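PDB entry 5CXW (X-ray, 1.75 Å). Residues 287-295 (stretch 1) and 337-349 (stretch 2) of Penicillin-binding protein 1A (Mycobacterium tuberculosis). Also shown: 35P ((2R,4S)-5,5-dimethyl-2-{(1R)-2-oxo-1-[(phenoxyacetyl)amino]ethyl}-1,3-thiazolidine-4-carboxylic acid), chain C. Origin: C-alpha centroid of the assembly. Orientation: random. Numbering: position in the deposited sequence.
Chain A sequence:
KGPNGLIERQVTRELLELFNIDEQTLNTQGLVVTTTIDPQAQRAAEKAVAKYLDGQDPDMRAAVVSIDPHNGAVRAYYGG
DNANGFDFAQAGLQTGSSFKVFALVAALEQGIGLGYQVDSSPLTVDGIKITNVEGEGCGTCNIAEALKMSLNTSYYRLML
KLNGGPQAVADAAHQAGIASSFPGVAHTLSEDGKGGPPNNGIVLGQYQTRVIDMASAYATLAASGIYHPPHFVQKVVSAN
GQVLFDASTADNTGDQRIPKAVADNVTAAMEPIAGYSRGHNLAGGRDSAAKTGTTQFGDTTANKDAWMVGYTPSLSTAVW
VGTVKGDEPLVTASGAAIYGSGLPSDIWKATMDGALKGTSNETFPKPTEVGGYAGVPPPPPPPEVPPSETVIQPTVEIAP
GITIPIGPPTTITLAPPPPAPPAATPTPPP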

ATOM      1  N   ASP A 287      -9.415 -14.452  -6.400  1.00 14.93           N
ATOM      2  CA  ASP A 287      -8.965 -13.281  -7.169  1.00 14.84           C
ATOM      3  C   ASP A 287      -8.367 -12.226  -6.229  1.00 13.60           C
ATOM      4  O   ASP A 287      -8.738 -12.099  -5.059  1.00 13.17           O
ATOM      5  N   SER A 288      -7.490 -11.401  -6.783  1.00 12.51           N
ATOM      6  CA  SER A 288      -6.928 -10.308  -6.023  1.00 12.05           C
ATOM      7  C   SER A 288      -6.517  -9.198  -6.988  1.00 11.19           C
ATOM      8  O   SER A 288      -6.527  -9.401  -8.179  1.00 11.08           O
ATOM      9  N   ALA A 289      -6.151  -8.045  -6.427  1.00 10.58           N
ATOM     10  CA  ALA A 289      -5.678  -6.906  -7.182  1.00 10.29           C
ATOM     11  C   ALA A 289      -4.448  -6.433  -6.459  1.00 10.12           C
ATOM     12  O   ALA A 289      -4.524  -6.142  -5.248  1.00 10.56           O
ATOM     13  N   ALA A 290      -3.300  -6.330  -7.123  1.00  9.70           N
ATOM     14  CA  ALA A 290      -2.051  -6.077  -6.444  1.00  9.42           C
ATOM     15  C   ALA A 290      -1.071  -5.272  -7.253  1.00  9.18           C
ATOM     16  O   ALA A 290      -1.231  -5.139  -8.509  1.00  9.19           O
ATOM     17  N   LYS A 291      -0.055  -4.752  -6.586  1.00  9.21           N
ATOM     18  CA  LYS A 291       1.019  -4.034  -7.274  1.00  9.10           C
ATOM     19  C   LYS A 291       2.301  -4.158  -6.449  1.00  9.69           C
ATOM     20  O   LYS A 291       2.298  -3.890  -5.274  1.00  9.26           O
ATOM     21  N   THR A 292       3.374  -4.541  -7.128  1.00  9.76           N
ATOM     22  CA  THR A 292       4.685  -4.617  -6.533  1.00 10.04           C
ATOM     23  C   THR A 292       5.415  -3.272  -6.648  1.00  9.79           C
ATOM     24  O   THR A 292       5.094  -2.414  -7.513  1.00  9.24           O
ATOM     25  N   GLY A 293       6.452  -3.115  -5.841  1.00  9.93           N
ATOM     26  CA  GLY A 293       7.398  -2.011  -5.992  1.00  9.99           C
ATOM     27  C   GLY A 293       8.795  -2.412  -5.596  1.00 10.32           C
ATOM     28  O   GLY A 293       8.940  -3.212  -4.694  1.00 10.23           O
ATOM     29  N   THR A 294       9.807  -1.833  -6.238  1.00 10.75           N
ATOM     30  CA  THR A 294      11.199  -2.077  -5.869  1.00 11.11           C
ATOM     31  C   THR A 294      11.960  -0.765  -6.105  1.00 11.49           C
ATOM     32  O   THR A 294      11.929  -0.235  -7.204  1.00 11.29           O
ATOM     33  N   THR A 295      12.523  -0.207  -5.037  1.00 11.56           N
ATOM     34  CA  THR A 295      13.327   1.037  -5.138  1.00 12.04           C
ATOM     35  C   THR A 295      14.806   0.754  -5.362  1.00 13.18           C
ATOM     36  O   THR A 295      15.348  -0.297  -4.987  1.00 13.14           O
ATOM     37  N   ALA A 337      19.191 -10.394  -5.335  1.00 17.64           N
ATOM     38  CA  ALA A 337      18.530  -9.133  -5.081  1.00 16.49           C
ATOM     39  C   ALA A 337      17.080  -9.439  -4.638  1.00 16.38           C
ATOM     40  O   ALA A 337      16.429 -10.372  -5.216  1.00 16.39           O
ATOM     41  N   ILE A 338      16.548  -8.628  -3.736  1.00 15.53           N
ATOM     42  CA  ILE A 338      15.126  -8.741  -3.298  1.00 15.08           C
ATOM     43  C   ILE A 338      14.309  -7.720  -4.038  1.00 14.36           C
ATOM     44  O   ILE A 338      14.567  -6.498  -3.918  1.00 13.66           O
ATOM     45  N   TYR A 339      13.332  -8.204  -4.823  1.00 14.10           N
ATOM     46  CA  TYR A 339      12.338  -7.335  -5.485  1.00 13.75           C
ATOM     47  C   TYR A 339      10.973  -7.470  -4.855  1.00 13.06           C
ATOM     48  O   TYR A 339      10.720  -8.395  -4.099  1.00 12.69           O
ATOM     49  N   GLY A 340      10.048  -6.591  -5.194  1.00 12.16           N
ATOM     50  CA  GLY A 340       8.651  -6.691  -4.719  1.00 11.93           C
ATOM     51  C   GLY A 340       8.021  -8.056  -4.929  1.00 12.48           C
ATOM     52  O   GLY A 340       7.308  -8.550  -4.065  1.00 12.62           O
ATOM     53  N   SER A 341       8.357  -8.678  -6.058  1.00 12.96           N
ATOM     54  CA  SER A 341       7.874 -10.035  -6.403  1.00 13.71           C
ATOM     55  C   SER A 341       8.515 -11.171  -5.632  1.00 14.30           C
ATOM     56  O   SER A 341       8.113 -12.331  -5.831  1.00 14.97           O
ATOM     57  N   GLY A 342       9.493 -10.855  -4.794  1.00 13.82           N
ATOM     58  CA  GLY A 342      10.156 -11.818  -3.959  1.00 14.78           C
ATOM     59  C   GLY A 342       9.573 -11.869  -2.569  1.00 14.35           C
ATOM     60  O   GLY A 342       8.354 -12.033  -2.390  1.00 14.28           O
ATOM     61  N   LEU A 343      10.415 -11.703  -1.557  1.00 14.67           N
ATOM     62  CA  LEU A 343       9.922 -11.814  -0.152  1.00 14.82           C
ATOM     63  C   LEU A 343       8.675 -11.010   0.203  1.00 13.68           C
ATOM     64  O   LEU A 343       7.838 -11.537   0.893  1.00 13.15           O
ATOM     65  N   PRO A 344       8.523  -9.747  -0.312  1.00 12.83           N
ATOM     66  CA  PRO A 344       7.295  -9.036   0.092  1.00 12.43           C
ATOM     67  C   PRO A 344       6.021  -9.705  -0.449  1.00 12.07           C
ATOM     68  O   PRO A 344       5.027  -9.796   0.271  1.00 11.88           O
ATOM     69  N   SER A 345       6.085 -10.258  -1.656  1.00 12.22           N
ATOM     70  CA  SER A 345       4.955 -10.998  -2.239  1.00 12.17           C
ATOM     71  C   SER A 345       4.737 -12.326  -1.542  1.00 12.98           C
ATOM     72  O   SER A 345       3.600 -12.731  -1.327  1.00 13.36           O
ATOM     73  N   ASP A 346       5.819 -13.004  -1.101  1.00 13.49           N
ATOM     74  CA  ASP A 346       5.685 -14.215  -0.302  1.00 14.25           C
ATOM     75  C   ASP A 346       4.915 -13.921   0.990  1.00 14.20           C
ATOM     76  O   ASP A 346       3.947 -14.648   1.352  1.00 14.21           O
ATOM     77  N   ILE A 347       5.284 -12.825   1.680  1.00 13.46           N
ATOM     78  CA  ILE A 347       4.650 -12.453   2.918  1.00 13.59           C
ATOM     79  C   ILE A 347       3.192 -12.027   2.681  1.00 13.13           C
ATOM     80  O   ILE A 347       2.299 -12.395   3.440  1.00 13.50           O
ATOM     81  N   TRP A 348       2.985 -11.206   1.681  1.00 12.60           N
ATOM     82  CA  TRP A 348       1.643 -10.681   1.316  1.00 12.10           C
ATOM     83  C   TRP A 348       0.695 -11.878   1.040  1.00 12.34           C
ATOM     84  O   TRP A 348      -0.413 -11.964   1.581  1.00 12.70           O
ATOM     85  N   LYS A 349       1.133 -12.786   0.175  1.00 12.30           N
ATOM     86  CA  LYS A 349       0.302 -13.939  -0.198  1.00 13.03           C
ATOM     87  C   LYS A 349      -0.054 -14.782   1.034  1.00 13.72           C
ATOM     88  O   LYS A 349      -1.207 -15.228   1.219  1.00 13.90           O
TER

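Stretch 1 is mostly a strand, and its alternate residues Ser288, Ala290, Thr292 and Thr294 point toward stretch 2. Three residues have the largest covered areas: Thr294, Trp348 and Thr292.

Thr294 adopts the m rotamer. Its OG1 accepts a hydrogen bond from Gly340 N at 2.9 Å, and the N-H...O angle of 170° is nearly straight. The same OG1 donates to O16 of the bound group 35P at 2.6 Å. The hydroxyl therefore links the Tyr339 to Gly342 turn to the ligand carboxylate. The OG1 also lies at the edge of the Tyr339 ring, and it is 3.6 Å from Tyr339 CB. Tyr339 (chi1 m) starts sideways; its CD1 is 3.7 Å from 35P C12, a methyl carbon. The Thr294 backbone holds the ligand as well: Thr294 N donates to 35P O17 at 2.9 Å, and 35P N4 donates to Thr294 O at 3.0 Å.

Thr292 is a p rotamer. Its OG1 donates a very short hydrogen bond, 2.5 Å, to 35P O14, while its CG2 packs against the turn, 3.6 Å from Gly340 C and 3.8 Å from Ser345 OG. Gly340 fits closely here. An ideal CB on it would clash with Gly293 O and Thr292 CB. Ser345 (m) points toward stretch 1, but its OG donates to Gly340 O within its own stretch at 2.7 Å.

Trp348 reaches the start of the strand from the helix. It is a t rotamer with chi2 at 80°. Ser288 (p) places OG at the ring edge, 3.6 Å from Trp348 CH2. Ala290 CB makes an apolar contact with Trp348 CH2 at 4.2 Å. Trp348 NE1 is hydrogen-bonded elsewhere in the structure.

Lys291 lies out of reach of stretch 2. Its NZ donates to Thr292 O at 2.8 Å.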

ATOM      1  CB  ASP A 287     -10.113 -12.602  -7.949  1.00 15.57           C
ATOM      2  CG  ASP A 287     -10.713 -13.474  -9.042  1.00 17.33           C
ATOM      3  OD1 ASP A 287     -10.094 -14.513  -9.340  1.00 18.30           O
ATOM      4  OD2 ASP A 287     -11.838 -13.157  -9.565  1.00 18.79           O
ATOM      5  CB  SER A 288      -5.659 -10.759  -5.258  1.00 12.36           C
ATOM      6  OG  SER A 288      -4.633 -11.150  -6.142  1.00 12.82           O
ATOM      7  CB  ALA A 289      -6.776  -5.821  -7.190  1.00 10.30           C
ATOM      8  CB  ALA A 290      -1.439  -7.428  -6.034  1.00 10.05           C
ATOM      9  CB  LYS A 291       0.667  -2.565  -7.524  1.00  9.27           C
ATOM     10  CG  LYS A 291       1.743  -1.834  -8.336  1.00  9.05           C
ATOM     11  CD  LYS A 291       1.780  -2.253  -9.816  1.00  9.32           C
ATOM     12  CE  LYS A 291       2.994  -1.654 -10.545  1.00  9.61           C
ATOM     13  NZ  LYS A 291       4.237  -2.363 -10.220  1.00 10.13           N
ATOM     14  CB  THR A 292       5.563  -5.637  -7.254  1.00 10.39           C
ATOM     15  OG1 THR A 292       5.516  -5.379  -8.655  1.00 10.91           O
ATOM     16  CG2 THR A 292       5.125  -7.086  -6.904  1.00 10.85           C
ATOM     17  CB  THR A 294      11.844  -3.148  -6.743  1.00 11.88           C
ATOM     18  OG1 THR A 294      11.066  -4.366  -6.787  1.00 11.82           O
ATOM     19  CG2 THR A 294      13.221  -3.473  -6.175  1.00 12.70           C
ATOM     20  CB  THR A 295      13.146   1.936  -3.925  1.00 12.13           C
ATOM     21  OG1 THR A 295      13.699   1.326  -2.801  1.00 12.51           O
ATOM     22  CG2 THR A 295      11.692   2.170  -3.601  1.00 12.04           C
ATOM     23  CB  ALA A 337      18.571  -8.279  -6.306  1.00 16.15           C
ATOM     24  CB  ILE A 338      14.983  -8.593  -1.794  1.00 15.73           C
ATOM     25  CG1 ILE A 338      15.702  -9.792  -1.128  1.00 16.77           C
ATOM     26  CG2 ILE A 338      13.518  -8.630  -1.356  1.00 15.77           C
ATOM     27  CD1 ILE A 338      15.762  -9.728   0.393  1.00 17.70           C
ATOM     28  CB  TYR A 339      12.210  -7.802  -6.956  1.00 14.41           C
ATOM     29  CG  TYR A 339      13.450  -7.658  -7.802  1.00 15.72           C
ATOM     30  CD1 TYR A 339      13.713  -6.509  -8.479  1.00 16.68           C
ATOM     31  CD2 TYR A 339      14.387  -8.686  -7.860  1.00 17.46           C
ATOM     32  CE1 TYR A 339      14.881  -6.378  -9.222  1.00 18.24           C
ATOM     33  CE2 TYR A 339      15.535  -8.561  -8.605  1.00 19.03           C
ATOM     34  CZ  TYR A 339      15.743  -7.409  -9.279  1.00 19.40           C
ATOM     35  OH  TYR A 339      16.901  -7.269 -10.007  1.00 24.27           O
ATOM     36  CB  SER A 341       8.042 -10.269  -7.902  1.00 14.54           C
ATOM     37  OG  SER A 341       9.442 -10.235  -8.198  1.00 16.29           O
ATOM     38  CB  LEU A 343      11.007 -11.532   0.902  1.00 15.60           C
ATOM     39  CG  LEU A 343      12.292 -12.325   0.838  1.00 16.47           C
ATOM     40  CD1 LEU A 343      13.196 -11.933   2.000  1.00 17.28           C
ATOM     41  CD2 LEU A 343      12.023 -13.832   0.802  1.00 17.21           C
ATOM     42  CB  PRO A 344       7.465  -7.641  -0.524  1.00 12.07           C
ATOM     43  CG  PRO A 344       8.953  -7.500  -0.733  1.00 12.30           C
ATOM     44  CD  PRO A 344       9.416  -8.900  -1.077  1.00 12.70           C
ATOM     45  CB  SER A 345       5.146 -11.157  -3.747  1.00 12.19           C
ATOM     46  OG  SER A 345       5.037  -9.945  -4.423  1.00 11.87           O
ATOM     47  CB  ASP A 346       7.069 -14.795   0.071  1.00 15.62           C
ATOM     48  CG  ASP A 346       7.865 -15.294  -1.107  1.00 16.76           C
ATOM     49  OD1 ASP A 346       7.308 -15.829  -2.094  1.00 17.33           O
ATOM     50  OD2 ASP A 346       9.109 -15.199  -1.020  1.00 18.18           O
ATOM     51  CB  ILE A 347       5.474 -11.344   3.633  1.00 13.74           C
ATOM     52  CG1 ILE A 347       6.856 -11.862   4.060  1.00 14.52           C
ATOM     53  CG2 ILE A 347       4.686 -10.714   4.776  1.00 13.88           C
ATOM     54  CD1 ILE A 347       7.881 -10.769   4.444  1.00 14.72           C
ATOM     55  CB  TRP A 348       1.757  -9.794   0.070  1.00 11.47           C
ATOM     56  CG  TRP A 348       0.399  -9.358  -0.429  1.00 10.99           C
ATOM     57  CD1 TRP A 348      -0.374  -8.344   0.062  1.00 10.74           C
ATOM     58  CD2 TRP A 348      -0.358  -9.945  -1.507  1.00 10.92           C
ATOM     59  NE1 TRP A 348      -1.572  -8.279  -0.649  1.00 10.77           N
ATOM     60  CE2 TRP A 348      -1.574  -9.224  -1.622  1.00 10.66           C
ATOM     61  CE3 TRP A 348      -0.095 -10.967  -2.420  1.00 11.13           C
ATOM     62  CZ2 TRP A 348      -2.554  -9.526  -2.610  1.00 10.58           C
ATOM     63  CZ3 TRP A 348      -1.097 -11.284  -3.397  1.00 11.08           C
ATOM     64  CH2 TRP A 348      -2.294 -10.578  -3.459  1.00 10.57           C
ATOM     65  CB  LYS A 349       1.007 -14.806  -1.258  1.00 13.45           C
ATOM     66  CG  LYS A 349       0.339 -16.201  -1.405  1.00 14.52           C
ATOM     67  CD  LYS A 349       0.814 -16.948  -2.631  1.00 14.93           C
ATOM     68  CE  LYS A 349       0.423 -18.410  -2.517  1.00 16.33           C
ATOM     69  NZ  LYS A 349      -1.062 -18.600  -2.614  1.00 16.40           N
TER
HETATM   70  C24 35P C 702      16.997   1.028 -10.931  1.00 22.91           C
HETATM   71  C23 35P C 702      18.328   0.787 -10.603  1.00 23.35           C
HETATM   72  C22 35P C 702      18.642  -0.069  -9.571  1.00 21.66           C
HETATM   73  C21 35P C 702      17.649  -0.712  -8.848  1.00 21.04           C
HETATM   74  C20 35P C 702      16.324  -0.494  -9.156  1.00 22.38           C
HETATM   75  C19 35P C 702      15.991   0.379 -10.219  1.00 21.95           C
HETATM   76  O1  35P C 702      14.695   0.632 -10.596  1.00 21.08           O
HETATM   77  C2  35P C 702      13.658  -0.195 -10.077  1.00 17.88           C
HETATM   78  C3  35P C 702      12.394   0.073 -10.848  1.00 16.93           C
HETATM   79  O18 35P C 702      12.454   0.479 -12.000  1.00 15.90           O
HETATM   80  N4  35P C 702      11.282  -0.194 -10.180  1.00 15.36           N
HETATM   81  C5  35P C 702       9.972  -0.054 -10.796  1.00 15.65           C
HETATM   82  C6  35P C 702       8.997   0.160  -9.712  1.00 15.22           C
HETATM   83  O17 35P C 702       9.176  -0.140  -8.513  1.00 14.58           O
HETATM   84  C8  35P C 702       9.500  -1.320 -11.637  1.00 16.87           C
HETATM   85  N7  35P C 702       8.684  -2.003 -10.675  1.00 17.04           N
HETATM   86  S11 35P C 702      10.657  -2.474 -12.143  1.00 19.18           S
HETATM   87  C10 35P C 702      10.204  -3.778 -11.100  1.00 16.79           C
HETATM   88  C12 35P C 702      11.440  -4.434 -10.486  1.00 16.87           C
HETATM   89  C15 35P C 702       9.428  -4.867 -11.792  1.00 17.24           C
HETATM   90  C9  35P C 702       9.379  -3.081 -10.012  1.00 15.60           C
HETATM   91  C13 35P C 702       8.399  -3.871  -9.201  1.00 15.30           C
HETATM   92  O14 35P C 702       7.189  -3.832  -9.584  1.00 15.63           O
HETATM   93  O16 35P C 702       8.837  -4.460  -8.189  1.00 14.40           O